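Local coordinates for protein ribosomal silencing factor RsfS (Chromobacterium violaceum, PDB 2ID1) that probably silences ribosomes by binding ribosomal protein uL14 on the large subunit, which blocks joining of the 30S and 50S subunits and so represses translation, at residues Leu9-Leu14 against Arg36-Thr41. Residues are numbered along the deposited sequence; the frame is centred on the assembly and turned at random.
Sequences LAIEAL and RMIVAT
Ile38 is the bump that fits into the strand-facing side of the helix, entering a hollow lined by Ala10, Ile11 and Leu14. Its two branches divide the work. The longer one carries CD1 between Ala10 and Ile11, lying 3.5 Å from Ile11 CG1 and 3.9 Å from Ala10 CB; chi2 of 175° extends this branch fully, which brings its terminal methyl to the helix. The shorter branch serves Leu14, with Ile38 CG2 3.6 Å from Leu14 CD1. Ile11 leaves the helix to one side, and its CG1 reaches back to meet the isoleucine methyl, the two side chains slanting across one another. Ala10, by contrast, points at the strand, and its CB is the shallow wall that Ile38 CD1 meets.

Leu14 is the reciprocal bump. Its fork lies against Ala40, a shallow place on the strand, where Leu14 CD2 sits 3.9 Å from Ala40 CB while CD1 also faces Ile38. The alternation of the strand explains which residues take part: Ile38 and Ala40 face the helix, whereas Val39 between them points away and touches Met90. The short axes run in the same N-to-C direction, 5° apart and 9.9 Å from each other, so the helix lies along the strand over one face of the mixed sheet. Together the segments bury 193 Å², both sides summed.

Val87 and Ile22 of the flanking strands broaden the sheet side, touching Ala10 and Leu14 respectively, and Val55 of helix 45-61 meets Leu14 from the helix layer. The backbone of Ile38 is hydrogen-bonded to Val86 and His88, its polar groups thus engaged within the sheet and not by the helix. All four pairings across the contact join aliphatic carbons, so the fit here depends on shape and burial, not on directional bonds.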
loop_
_atom_site.group_PDB
_atom_site.type_symbol
_atom_site.label_atom_id
_atom_site.label_comp_id
_atom_site.label_asym_id
_atom_site.label_seq_id
_atom_site.Cartn_x
_atom_site.Cartn_y
_atom_site.Cartn_z
ATOM N N LEU A 9 7.531 9.068 4.327
ATOM C CA LEU A 9 8.092 8.147 5.303
ATOM C C LEU A 9 7.617 6.721 4.989
ATOM O O LEU A 9 8.384 5.759 5.085
ATOM C CB LEU A 9 7.629 8.570 6.698
ATOM C CG LEU A 9 8.509 8.224 7.903
ATOM C CD1 LEU A 9 8.585 6.715 8.076
ATOM C CD2 LEU A 9 9.899 8.817 7.695
ATOM N N ALA A 10 6.345 6.608 4.612
ATOM C CA ALA A 10 5.726 5.334 4.266
ATOM C C ALA A 10 6.270 4.835 2.937
ATOM O O ALA A 10 6.430 3.634 2.741
ATOM C CB ALA A 10 4.216 5.495 4.180
ATOM N N ILE A 11 6.552 5.762 2.028
ATOM C CA ILE A 11 7.073 5.411 0.716
ATOM C C ILE A 11 8.504 4.935 0.842
ATOM O O ILE A 11 8.860 3.863 0.350
ATOM C CB ILE A 11 7.000 6.611 -0.249
ATOM C CG1 ILE A 11 5.532 6.924 -0.557
ATOM C CG2 ILE A 11 7.772 6.326 -1.523
ATOM C CD1 ILE A 11 5.333 8.015 -1.574
ATOM N N GLU A 12 9.330 5.724 1.513
ATOM C CA GLU A 12 10.729 5.362 1.708
ATOM C C GLU A 12 10.784 3.962 2.317
ATOM O O GLU A 12 11.597 3.127 1.905
ATOM C CB GLU A 12 11.406 6.378 2.643
ATOM C CG GLU A 12 12.904 6.134 2.880
ATOM C CD GLU A 12 13.544 7.166 3.816
ATOM O OE1 GLU A 12 13.164 7.202 5.011
ATOM O OE2 GLU A 12 14.425 7.936 3.351
ATOM N N ALA A 13 9.904 3.714 3.288
ATOM C CA ALA A 13 9.822 2.420 3.972
ATOM C C ALA A 13 9.540 1.285 2.990
ATOM O O ALA A 13 10.094 0.198 3.107
ATOM C CB ALA A 13 8.736 2.465 5.034
ATOM N N LEU A 14 8.662 1.546 2.031
ATOM C CA LEU A 14 8.334 0.562 1.025
ATOM C C LEU A 14 9.555 0.354 0.133
ATOM O O LEU A 14 9.748 -0.722 -0.429
ATOM C CB LEU A 14 7.145 1.047 0.200
ATOM C CG LEU A 14 5.809 1.118 0.945
ATOM C CD1 LEU A 14 4.893 2.122 0.296
ATOM C CD2 LEU A 14 5.167 -0.260 0.968
ATOM N N ARG A 36 -4.001 10.999 1.659
ATOM C CA ARG A 36 -3.069 10.366 0.738
ATOM C C ARG A 36 -3.110 8.844 0.842
ATOM O O ARG A 36 -3.206 8.287 1.932
ATOM C CB ARG A 36 -1.656 10.875 1.013
ATOM C CG ARG A 36 -0.955 11.387 -0.227
ATOM C CD ARG A 36 -0.750 12.906 -0.220
ATOM N NE ARG A 36 -1.971 13.682 0.014
ATOM C CZ ARG A 36 -2.049 15.005 -0.138
ATOM N NH1 ARG A 36 -0.979 15.690 -0.531
ATOM N NH2 ARG A 36 -3.182 15.652 0.125
HETATM N N MSE A 37 -3.051 8.184 -0.308
HETATM C CA MSE A 37 -3.070 6.727 -0.383
HETATM C C MSE A 37 -1.849 6.254 -1.146
HETATM O O MSE A 37 -1.391 6.918 -2.067
HETATM C CB MSE A 37 -4.308 6.234 -1.118
HETATM C CG MSE A 37 -4.246 4.751 -1.414
HETATM SE SE MSE A 37 -5.866 4.012 -2.150
HETATM C CE MSE A 37 -6.909 3.841 -0.503
ATOM N N ILE A 38 -1.335 5.090 -0.780
ATOM C CA ILE A 38 -0.158 4.551 -1.443
ATOM C C ILE A 38 -0.390 3.088 -1.793
ATOM O O ILE A 38 -0.908 2.326 -0.982
ATOM C CB ILE A 38 1.074 4.653 -0.535
ATOM C CG1 ILE A 38 1.280 6.103 -0.112
ATOM C CG2 ILE A 38 2.295 4.116 -1.254
ATOM C CD1 ILE A 38 2.385 6.285 0.881
ATOM N N VAL A 39 -0.001 2.695 -2.997
ATOM C CA VAL A 39 -0.178 1.318 -3.422
ATOM C C VAL A 39 1.140 0.787 -3.967
ATOM O O VAL A 39 1.611 1.260 -5.000
ATOM C CB VAL A 39 -1.229 1.205 -4.538
ATOM C CG1 VAL A 39 -1.317 -0.231 -5.023
ATOM C CG2 VAL A 39 -2.577 1.705 -4.049
ATOM N N ALA A 40 1.748 -0.177 -3.281
ATOM C CA ALA A 40 3.003 -0.744 -3.760
ATOM C C ALA A 40 2.815 -2.233 -3.993
ATOM O O ALA A 40 1.934 -2.858 -3.403
ATOM C CB ALA A 40 4.128 -0.487 -2.758
ATOM N N THR A 41 3.651 -2.796 -4.858
ATOM C CA THR A 41 3.567 -4.217 -5.200
ATOM C C THR A 41 4.657 -5.100 -4.600
ATOM O O THR A 41 5.818 -4.717 -4.551
ATOM C CB THR A 41 3.621 -4.403 -6.723
ATOM O OG1 THR A 41 2.559 -3.659 -7.333
ATOM C CG2 THR A 41 3.474 -5.872 -7.093
#